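Local coordinates for molybdate-binding protein MolA (Haemophilus influenzae, PDB 3PSH), which binds molybdate and tungstate in the periplasm as the solute-binding component of the MolBCA ABC transporter, which imports molybdate with low affinity, at residues I18-L24 against L83-F89; V75-L81 against Q101-I107; Y136-L140 against A164-R168; K141-E145 against G157-V161. All blocks are in the same frame, centred on the assembly; numbering follows the deposited sequence.

Contact 1: I18-L24 against L83-F89; sequences INRAVVL and LKPDVVF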
# COMPACT_ATOMS: atom_id res chain seq x y z
N ILE A 18 -21.28 -10.75 6.57
CA ILE A 18 -21.05 -10.19 5.23
C ILE A 18 -20.64 -11.32 4.25
O ILE A 18 -19.62 -12.12 4.43
CB ILE A 18 -19.88 -9.16 5.35
CG1 ILE A 18 -20.28 -7.91 6.13
CG2 ILE A 18 -19.38 -8.63 3.99
CD1 ILE A 18 -21.51 -7.30 5.55
N ASN A 19 -21.37 -11.34 3.14
CA ASN A 19 -21.04 -12.33 2.11
C ASN A 19 -21.00 -11.73 0.68
O ASN A 19 -20.67 -12.39 -0.25
CB ASN A 19 -22.06 -13.46 2.11
CG ASN A 19 -21.95 -14.28 3.34
OD1 ASN A 19 -22.84 -14.24 4.26
ND2 ASN A 19 -20.89 -15.02 3.40
N ARG A 20 -21.44 -10.46 0.59
CA ARG A 20 -21.55 -9.75 -0.70
C ARG A 20 -20.92 -8.34 -0.69
O ARG A 20 -21.53 -7.36 -1.10
CB ARG A 20 -23.02 -9.68 -1.16
CG ARG A 20 -23.54 -11.09 -1.38
CD ARG A 20 -24.99 -11.09 -1.89
NE ARG A 20 -24.81 -10.79 -3.31
CZ ARG A 20 -24.39 -11.62 -4.25
NH1 ARG A 20 -24.28 -12.97 -4.03
NH2 ARG A 20 -24.13 -11.12 -5.49
N ALA A 21 -19.64 -8.29 -0.28
CA ALA A 21 -19.03 -6.98 -0.09
C ALA A 21 -18.55 -6.52 -1.48
O ALA A 21 -18.11 -7.38 -2.31
CB ALA A 21 -17.79 -7.16 0.81
N VAL A 22 -18.54 -5.20 -1.65
CA VAL A 22 -17.91 -4.70 -2.91
C VAL A 22 -16.70 -3.90 -2.42
O VAL A 22 -16.84 -3.10 -1.52
CB VAL A 22 -18.94 -3.89 -3.72
CG1 VAL A 22 -18.21 -3.09 -4.84
CG2 VAL A 22 -19.86 -4.94 -4.39
N VAL A 23 -15.52 -4.15 -2.99
CA VAL A 23 -14.32 -3.54 -2.42
C VAL A 23 -13.70 -2.57 -3.43
O VAL A 23 -13.08 -3.01 -4.39
CB VAL A 23 -13.25 -4.63 -1.98
CG1 VAL A 23 -12.05 -3.86 -1.43
CG2 VAL A 23 -13.90 -5.52 -0.89
N LEU A 24 -13.97 -1.27 -3.22
CA LEU A 24 -13.56 -0.23 -4.21
C LEU A 24 -12.21 0.45 -3.91
O LEU A 24 -12.04 1.67 -4.09
CB LEU A 24 -14.71 0.81 -4.44
CG LEU A 24 -16.10 0.18 -4.93
CD1 LEU A 24 -17.06 1.34 -5.15
CD2 LEU A 24 -15.93 -0.75 -6.18
N LEU A 83 -25.62 -6.48 -8.00
CA LEU A 83 -24.80 -7.39 -7.20
C LEU A 83 -25.41 -7.70 -5.83
O LEU A 83 -24.89 -8.58 -5.07
CB LEU A 83 -23.36 -6.88 -6.96
CG LEU A 83 -22.70 -6.59 -8.28
CD1 LEU A 83 -21.33 -5.89 -7.81
CD2 LEU A 83 -22.48 -7.92 -8.99
N LYS A 84 -26.48 -6.96 -5.43
CA LYS A 84 -27.07 -7.18 -4.12
C LYS A 84 -26.00 -7.09 -3.00
O LYS A 84 -25.96 -7.99 -2.10
CB LYS A 84 -27.84 -8.54 -4.03
CG LYS A 84 -29.08 -8.49 -5.07
CD LYS A 84 -29.96 -9.77 -4.95
CE LYS A 84 -31.05 -9.73 -6.08
NZ LYS A 84 -31.64 -11.12 -6.19
N PRO A 85 -25.18 -5.99 -3.04
CA PRO A 85 -24.11 -5.96 -1.99
C PRO A 85 -24.65 -5.76 -0.60
O PRO A 85 -25.77 -5.19 -0.41
CB PRO A 85 -23.28 -4.77 -2.37
CG PRO A 85 -24.11 -3.97 -3.32
CD PRO A 85 -25.25 -4.76 -3.83
N ASP A 86 -23.92 -6.25 0.38
CA ASP A 86 -24.29 -5.94 1.78
C ASP A 86 -23.39 -4.88 2.45
O ASP A 86 -23.72 -4.35 3.52
CB ASP A 86 -24.43 -7.23 2.61
CG ASP A 86 -23.26 -8.23 2.47
OD1 ASP A 86 -22.20 -7.89 1.87
OD2 ASP A 86 -23.38 -9.43 2.90
N VAL A 87 -22.26 -4.56 1.79
CA VAL A 87 -21.38 -3.44 2.23
C VAL A 87 -20.50 -3.05 1.06
O VAL A 87 -20.21 -3.93 0.27
CB VAL A 87 -20.48 -3.92 3.47
CG1 VAL A 87 -19.52 -5.10 3.06
CG2 VAL A 87 -19.78 -2.71 4.20
N VAL A 88 -20.03 -1.80 1.01
CA VAL A 88 -19.02 -1.27 0.04
C VAL A 88 -17.93 -0.67 0.90
O VAL A 88 -18.22 0.22 1.75
CB VAL A 88 -19.61 -0.18 -0.85
CG1 VAL A 88 -18.61 0.36 -1.90
CG2 VAL A 88 -20.82 -0.85 -1.68
N PHE A 89 -16.72 -1.13 0.63
CA PHE A 89 -15.53 -0.47 1.18
C PHE A 89 -15.08 0.54 0.16
O PHE A 89 -15.03 0.22 -0.99
CB PHE A 89 -14.36 -1.45 1.34
CG PHE A 89 -14.57 -2.43 2.47
CD1 PHE A 89 -14.01 -2.17 3.77
CD2 PHE A 89 -15.27 -3.61 2.24
CE1 PHE A 89 -14.23 -3.13 4.84
CE2 PHE A 89 -15.45 -4.56 3.29
CZ PHE A 89 -14.87 -4.30 4.55
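This is a parallel strand pair in the middle of the four-stranded parallel sheet of one lobe of a periplasmic binding protein. Strand 21-24 lies between strands 41-44 and 87-91, and the sheet has the strand order 2-1-3-4. The axes of 21-24 and 87-89 run 4.7 Å apart at 16°. The bonding is regular: Val22 N donates to Val87 O at 2.8 Å, Phe89 N to Val22 O at 2.9 Å, and Leu24 N to Phe89 O at 2.9 Å. Val22 and Val88 point to one face of the sheet. There Val22 CG2 also reaches Leu83 CD1 at 3.8 Å. Ala21, Val23, Val87 and Phe89 point to the other face, where helix 132-151 packs through Val150 and Phe151. Thr28 and Leu29 of helix 26-34 touch this face too. The side-chain hydrogen bonds gather at the start of the pair. Asp86 N donates to Arg20 O at 3.0 Å, and the Asp86 carboxylate accepts from the backbone in return, with Asn19 N to Asp86 OD2 at 2.8 Å. The Arg20 side chain reaches across to Leu83, just after helix 77-82, where NE and NH2 of Arg20 both donate to Leu83 O, at 2.8 and 2.7 Å.

Contact 2: V75-L81 against Q101-I107; sequences VNIESLL and QISDVNI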
# COMPACT_ATOMS: atom_id res chain seq x y z
N VAL A 75 -18.68 5.56 -8.80
CA VAL A 75 -19.41 4.32 -8.62
C VAL A 75 -20.52 4.31 -9.67
O VAL A 75 -20.89 5.42 -10.15
CB VAL A 75 -19.95 4.24 -7.20
CG1 VAL A 75 -20.97 5.45 -6.89
CG2 VAL A 75 -20.62 2.78 -6.93
N ASN A 76 -20.91 3.08 -10.07
CA ASN A 76 -22.00 2.88 -11.09
C ASN A 76 -23.11 2.20 -10.26
O ASN A 76 -23.09 0.97 -10.08
CB ASN A 76 -21.50 2.02 -12.28
CG ASN A 76 -22.62 1.70 -13.28
OD1 ASN A 76 -23.78 1.83 -12.95
ND2 ASN A 76 -22.24 1.42 -14.55
N ILE A 77 -24.04 3.02 -9.76
CA ILE A 77 -25.06 2.53 -8.77
C ILE A 77 -25.92 1.46 -9.47
O ILE A 77 -26.16 0.39 -8.89
CB ILE A 77 -25.95 3.64 -8.25
CG1 ILE A 77 -25.18 4.66 -7.34
CG2 ILE A 77 -27.14 3.16 -7.41
CD1 ILE A 77 -24.60 4.07 -6.00
N GLU A 78 -26.33 1.71 -10.73
CA GLU A 78 -27.14 0.61 -11.36
C GLU A 78 -26.41 -0.72 -11.50
O GLU A 78 -27.08 -1.75 -11.34
CB GLU A 78 -27.75 0.96 -12.73
CG GLU A 78 -28.52 2.29 -12.75
CD GLU A 78 -29.95 2.11 -12.38
OE1 GLU A 78 -30.34 0.97 -12.05
OE2 GLU A 78 -30.72 3.12 -12.28
N SER A 79 -25.09 -0.77 -11.79
CA SER A 79 -24.38 -1.99 -11.81
C SER A 79 -24.24 -2.52 -10.36
O SER A 79 -24.31 -3.75 -10.16
CB SER A 79 -22.94 -1.82 -12.38
OG SER A 79 -23.05 -1.73 -13.82
N LEU A 80 -24.01 -1.62 -9.42
CA LEU A 80 -23.73 -2.02 -8.03
C LEU A 80 -24.99 -2.71 -7.42
O LEU A 80 -24.90 -3.83 -6.84
CB LEU A 80 -23.39 -0.77 -7.23
CG LEU A 80 -23.13 -0.98 -5.74
CD1 LEU A 80 -21.89 -1.91 -5.51
CD2 LEU A 80 -22.92 0.31 -4.99
N LEU A 81 -26.17 -2.09 -7.60
CA LEU A 81 -27.39 -2.75 -7.10
C LEU A 81 -27.67 -4.16 -7.63
O LEU A 81 -28.25 -4.97 -6.90
CB LEU A 81 -28.66 -1.88 -7.26
CG LEU A 81 -28.62 -0.62 -6.42
CD1 LEU A 81 -29.76 0.32 -6.82
CD2 LEU A 81 -28.79 -0.97 -4.89
N GLN A 101 -24.00 8.83 -3.19
CA GLN A 101 -24.68 7.87 -4.18
C GLN A 101 -24.99 6.51 -3.51
O GLN A 101 -26.06 5.99 -3.65
CB GLN A 101 -23.94 7.70 -5.49
CG GLN A 101 -23.98 8.94 -6.34
CD GLN A 101 -23.60 8.61 -7.73
OE1 GLN A 101 -24.37 7.93 -8.40
NE2 GLN A 101 -22.37 9.04 -8.18
N ILE A 102 -24.01 5.95 -2.83
CA ILE A 102 -24.17 4.61 -2.25
C ILE A 102 -25.09 4.66 -0.98
O ILE A 102 -26.00 3.85 -0.92
CB ILE A 102 -22.75 4.04 -1.91
CG1 ILE A 102 -21.85 3.95 -3.20
CG2 ILE A 102 -22.93 2.75 -1.21
CD1 ILE A 102 -20.41 3.70 -2.80
N SER A 103 -24.95 5.69 -0.13
CA SER A 103 -25.80 5.82 1.06
C SER A 103 -27.26 6.07 0.64
O SER A 103 -28.14 5.67 1.35
CB SER A 103 -25.33 6.99 1.84
OG SER A 103 -24.01 6.68 2.28
N ASP A 104 -27.46 6.77 -0.45
CA ASP A 104 -28.82 7.07 -0.95
C ASP A 104 -29.55 5.80 -1.41
O ASP A 104 -30.78 5.82 -1.52
CB ASP A 104 -28.85 8.11 -2.10
CG ASP A 104 -28.67 9.51 -1.62
OD1 ASP A 104 -28.69 9.83 -0.42
OD2 ASP A 104 -28.36 10.37 -2.49
N VAL A 105 -28.87 4.70 -1.70
CA VAL A 105 -29.55 3.45 -2.08
C VAL A 105 -29.41 2.47 -0.89
O VAL A 105 -29.65 1.28 -1.09
CB VAL A 105 -29.19 2.88 -3.49
CG1 VAL A 105 -29.67 3.91 -4.54
CG2 VAL A 105 -27.68 2.64 -3.59
N ASN A 106 -29.05 2.99 0.29
CA ASN A 106 -29.17 2.29 1.58
C ASN A 106 -28.15 1.10 1.66
O ASN A 106 -28.36 -0.02 2.23
CB ASN A 106 -30.59 1.66 1.76
CG ASN A 106 -31.68 2.63 1.39
OD1 ASN A 106 -31.57 3.84 1.68
ND2 ASN A 106 -32.77 2.11 0.82
N ILE A 107 -26.96 1.30 1.08
CA ILE A 107 -25.98 0.26 1.21
C ILE A 107 -24.91 0.86 2.17
O ILE A 107 -24.46 2.00 1.94
CB ILE A 107 -25.29 -0.04 -0.10
CG1 ILE A 107 -26.24 -0.68 -1.12
CG2 ILE A 107 -24.21 -1.04 0.11
CD1 ILE A 107 -25.66 -0.48 -2.57
O HOH W 1 -23.77 5.96 -10.22
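Two helices on the same face of the N-terminal sheet meet here through apolar side chains. The helix at 101-103 is ending, while the helix at 77-81 is just beginning. Asn76 is the N-cap of the latter, with Asn76 OD1 accepting from Ser79 N at 3.1 Å. Gln101 comes first on the second segment. Gln101 CB lies 4.0 Å from Val75 CG1, and Gln101 O is 3.4 Å from Ile77 CD1. Gln101 OE1 accepts from a water at 2.7 Å. That water also donates to Val75 O at 2.9 Å and accepts from Ile77 N at 3.0 Å. Ile102 follows, with Ile102 CG1 lying 4.1 Å from Val75 CG1, 3.9 Å from Ile77 CD1 and 4.2 Å from Leu80 CD2. A type I turn then runs from Ser103 to Asn106. Within it, Val105 CG2 meets Ile77 CG2 at 3.9 Å and Leu81 CD2 at 4.0 Å. Ile107 leads toward strand 109-112. Ile107 CD1 is 3.7 Å from Leu80 CD2 and 3.9 Å from Leu81 CD2. Leu80, Ile102 and Ile107 also touch Val88 of the sheet. No direct hydrogen bond joins the segments, so the contact rests on close-fitting aliphatic groups and one bridging water.

Contact 3: Y136-L140 against A164-R168; sequences YNDGL and AFANR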
# COMPACT_ATOMS: atom_id res chain seq x y z
N TYR A 136 0.55 6.02 10.43
CA TYR A 136 0.50 4.80 9.57
C TYR A 136 0.65 3.47 10.31
O TYR A 136 0.04 2.39 9.96
CB TYR A 136 1.49 4.88 8.35
CG TYR A 136 1.00 5.94 7.31
CD1 TYR A 136 -0.25 5.71 6.64
CD2 TYR A 136 1.76 7.09 6.95
CE1 TYR A 136 -0.70 6.64 5.66
CE2 TYR A 136 1.29 8.00 5.96
CZ TYR A 136 0.07 7.72 5.33
OH TYR A 136 -0.43 8.60 4.43
N ASN A 137 1.49 3.44 11.36
CA ASN A 137 1.56 2.25 12.17
C ASN A 137 0.19 1.88 12.82
O ASN A 137 -0.34 0.78 12.70
CB ASN A 137 2.57 2.43 13.27
CG ASN A 137 4.02 2.42 12.71
OD1 ASN A 137 4.22 1.96 11.58
ND2 ASN A 137 5.00 2.90 13.50
N ASP A 138 -0.35 2.87 13.53
CA ASP A 138 -1.61 2.64 14.22
C ASP A 138 -2.76 2.47 13.21
O ASP A 138 -3.68 1.72 13.43
CB ASP A 138 -1.92 3.84 15.08
CG ASP A 138 -1.02 3.94 16.35
OD1 ASP A 138 -0.27 2.95 16.60
OD2 ASP A 138 -1.13 5.00 17.04
N GLY A 139 -2.62 3.06 12.05
CA GLY A 139 -3.73 3.09 11.05
C GLY A 139 -3.77 1.74 10.31
O GLY A 139 -4.90 1.26 9.98
N LEU A 140 -2.59 1.10 10.12
CA LEU A 140 -2.53 -0.17 9.44
C LEU A 140 -3.13 -1.16 10.38
O LEU A 140 -4.00 -1.93 10.00
CB LEU A 140 -1.05 -0.54 9.15
CG LEU A 140 -0.92 -1.91 8.51
CD1 LEU A 140 -1.67 -2.11 7.23
CD2 LEU A 140 0.60 -2.05 8.20
N ALA A 164 2.88 -8.16 10.35
CA ALA A 164 3.31 -6.92 9.70
C ALA A 164 4.50 -6.25 10.41
O ALA A 164 5.38 -5.58 9.79
CB ALA A 164 2.09 -5.89 9.64
N PHE A 165 4.41 -6.33 11.73
CA PHE A 165 5.35 -5.59 12.60
C PHE A 165 6.53 -6.41 13.21
O PHE A 165 7.36 -5.86 14.02
CB PHE A 165 4.59 -4.84 13.74
CG PHE A 165 3.72 -3.70 13.27
CD1 PHE A 165 4.25 -2.41 12.91
CD2 PHE A 165 2.36 -3.97 12.98
CE1 PHE A 165 3.40 -1.42 12.42
CE2 PHE A 165 1.53 -2.97 12.42
CZ PHE A 165 2.07 -1.71 12.18
N ALA A 166 6.58 -7.68 12.85
CA ALA A 166 7.44 -8.65 13.49
C ALA A 166 8.93 -8.32 13.26
O ALA A 166 9.77 -8.84 14.01
CB ALA A 166 7.12 -9.99 12.91
N ASN A 167 9.25 -7.57 12.19
CA ASN A 167 10.68 -7.31 11.85
C ASN A 167 11.13 -5.92 12.17
O ASN A 167 12.26 -5.54 11.83
CB ASN A 167 11.00 -7.70 10.38
CG ASN A 167 10.76 -9.17 10.15
OD1 ASN A 167 11.15 -10.02 10.97
ND2 ASN A 167 10.11 -9.51 9.06
N ARG A 168 10.24 -5.11 12.69
CA ARG A 168 10.57 -3.69 12.89
C ARG A 168 11.71 -3.56 13.94
O ARG A 168 12.63 -2.74 13.75
CB ARG A 168 9.30 -2.96 13.42
CG ARG A 168 8.46 -2.54 12.24
CD ARG A 168 8.98 -1.21 11.70
NE ARG A 168 8.41 -0.67 10.41
CZ ARG A 168 7.35 0.17 10.40
NH1 ARG A 168 6.74 0.51 11.55
NH2 ARG A 168 6.95 0.71 9.28
O HOH W 2 5.44 3.26 9.37
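Helix 132-151, which falls between the two sheets in sequence, is consistent with the long lobe-connecting helix of Fe/B12-type periplasmic binding proteins. The end of helix 154-165 packs beside it, and Arg168 opens helix 168-175. The Phe165 rotamer (chi1 m, chi2 -78°) carries the ring toward Asn137 and Leu140. Phe165 CZ lies 3.5 Å from Asn137 O and 4.3 Å from Leu140 CD2. Leu140 takes the t,p rotamer, and Leu140 CD2 also reaches Ala164 CB at 4.4 Å. Asn137 is m, which brings Asn137 OD1 within 3.6 Å of Phe165 CE1. Arg168 bends at chi1 and chi2, both m, then extends at chi3 (t). Arg168 NH1 donates to Asn137 OD1 at 2.9 Å, with an N-H...O angle of 167°. A water donates to Asn137 OD1 at 2.8 Å and accepts from Arg168 NH2 at 3.0 Å. Arg168 NE forms a salt bridge with Glu290. The arginine charge is thus met by a carboxylate on helix 283-297, while neutral Asn137 supplies a directed hydrogen bond beside the small apolar patch.

Contact 4: K141-E145 against G157-V161; sequences KQGIE and GDELV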
# COMPACT_ATOMS: atom_id res chain seq x y z
N LYS A 141 -2.73 -1.11 11.65
CA LYS A 141 -3.27 -2.05 12.63
C LYS A 141 -4.81 -1.83 12.75
O LYS A 141 -5.55 -2.84 12.81
CB LYS A 141 -2.66 -1.80 14.06
CG LYS A 141 -3.24 -2.61 15.17
CD LYS A 141 -2.46 -2.24 16.44
CE LYS A 141 -3.17 -2.60 17.74
NZ LYS A 141 -3.87 -3.86 17.89
N GLN A 142 -5.24 -0.60 12.90
CA GLN A 142 -6.73 -0.28 13.10
C GLN A 142 -7.51 -0.73 11.83
O GLN A 142 -8.61 -1.30 11.88
CB GLN A 142 -6.90 1.19 13.38
CG GLN A 142 -8.31 1.68 13.30
CD GLN A 142 -8.38 3.17 13.46
OE1 GLN A 142 -8.27 3.87 12.50
NE2 GLN A 142 -8.69 3.67 14.70
N GLY A 143 -6.88 -0.46 10.65
CA GLY A 143 -7.52 -0.86 9.40
C GLY A 143 -7.69 -2.34 9.19
O GLY A 143 -8.72 -2.83 8.74
N ILE A 144 -6.58 -3.05 9.40
CA ILE A 144 -6.64 -4.49 9.31
C ILE A 144 -7.72 -5.01 10.32
O ILE A 144 -8.51 -5.92 9.96
CB ILE A 144 -5.22 -5.17 9.55
CG1 ILE A 144 -4.26 -4.87 8.37
CG2 ILE A 144 -5.42 -6.72 9.64
CD1 ILE A 144 -2.83 -5.43 8.69
N GLU A 145 -7.61 -4.47 11.53
CA GLU A 145 -8.64 -4.93 12.55
C GLU A 145 -10.05 -4.72 12.09
O GLU A 145 -10.95 -5.62 12.31
CB GLU A 145 -8.37 -4.39 13.94
CG GLU A 145 -7.01 -4.88 14.50
CD GLU A 145 -6.55 -4.08 15.72
OE1 GLU A 145 -7.12 -3.00 15.96
OE2 GLU A 145 -5.59 -4.51 16.35
N GLY A 157 -6.81 -11.68 11.22
CA GLY A 157 -6.50 -10.25 11.30
C GLY A 157 -5.40 -9.99 12.35
O GLY A 157 -4.42 -9.30 12.12
N ASP A 158 -5.57 -10.60 13.51
CA ASP A 158 -4.62 -10.40 14.58
C ASP A 158 -3.26 -10.97 14.20
O ASP A 158 -2.27 -10.36 14.53
CB ASP A 158 -5.11 -10.97 15.89
CG ASP A 158 -6.31 -10.20 16.44
OD1 ASP A 158 -6.48 -9.03 16.12
OD2 ASP A 158 -7.08 -10.78 17.28
N GLU A 159 -3.24 -12.12 13.50
CA GLU A 159 -2.00 -12.74 13.08
C GLU A 159 -1.31 -11.88 12.00
O GLU A 159 -0.04 -11.82 11.90
CB GLU A 159 -2.34 -14.11 12.45
CG GLU A 159 -2.85 -15.05 13.55
CD GLU A 159 -3.55 -16.30 13.06
OE1 GLU A 159 -3.90 -16.39 11.83
OE2 GLU A 159 -3.82 -17.14 13.98
N LEU A 160 -2.14 -11.27 11.16
CA LEU A 160 -1.65 -10.40 10.06
C LEU A 160 -1.01 -9.12 10.61
O LEU A 160 0.14 -8.71 10.20
CB LEU A 160 -2.84 -10.03 9.13
CG LEU A 160 -2.30 -9.27 7.87
CD1 LEU A 160 -1.34 -10.01 6.96
CD2 LEU A 160 -3.57 -9.01 7.01
N VAL A 161 -1.64 -8.53 11.65
CA VAL A 161 -1.06 -7.38 12.32
C VAL A 161 0.29 -7.76 12.97
O VAL A 161 1.29 -7.03 12.83
CB VAL A 161 -2.03 -6.81 13.39
CG1 VAL A 161 -1.30 -5.75 14.31
CG2 VAL A 161 -3.31 -6.16 12.66
O HOH W 3 -4.47 -6.82 15.97
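Ile144 projects from helix 132-151 onto one turn of helix 154-165, where Ile144 CG2 lies 3.7 Å from Gly157 O, 3.7 Å from Val161 CG2 and 3.9 Å from Leu160 CD2. The segments cross at 158°, so this is an antiparallel helix pair, with axes 9.3 Å apart. It packs helix 154-165 along the probable lobe-connecting helix, 132-151. Gly157 has no side chain, and Gly157 CA comes within 5.9 Å of Glu145 CA. Val161 faces back across the pair, and Val161 CG1 is 3.8 Å from Lys141 CG. Charged groups flank the apolar contact. Lys141 NZ forms a very short salt bridge to Glu145 OE2, 2.4 Å, within its own helix. A water donates to Glu145 OE2 at 2.6 Å and to Asp158 OD1 at 3.0 Å, linking the two helices. Asp158 also has a salt bridge to Lys154. Beyond the pair, Ile144 touches Ile31 of helix 26-34, and both Ile144 and Leu160 touch Pro283 of helix 283-297. Leu160 also packs on Tyr314 and Phe318 of helix 307-319.

From the N terminus, strand 21-24 comes first, and contact 1 closes when the chain returns as strand 87-91. Contact 2 opens inside that loop, at helix 77-82, and closes beyond it, after helix 96-103. The two therefore cross, and they touch where Pro85 CD meets Leu80 O at 3.2 Å. Contact 1 pairs two strands of the N-terminal sheet, and contact 2 joins the two helices that lie on one face of it. Contacts 3 and 4 come later in the chain, in series with the first two. Both join helix 132-151 to helix 154-165, and contact 4 nests inside the loop closed by contact 3. The far end of helix 132-151 reaches the strand pair of contact 1 through Val150 and Phe151.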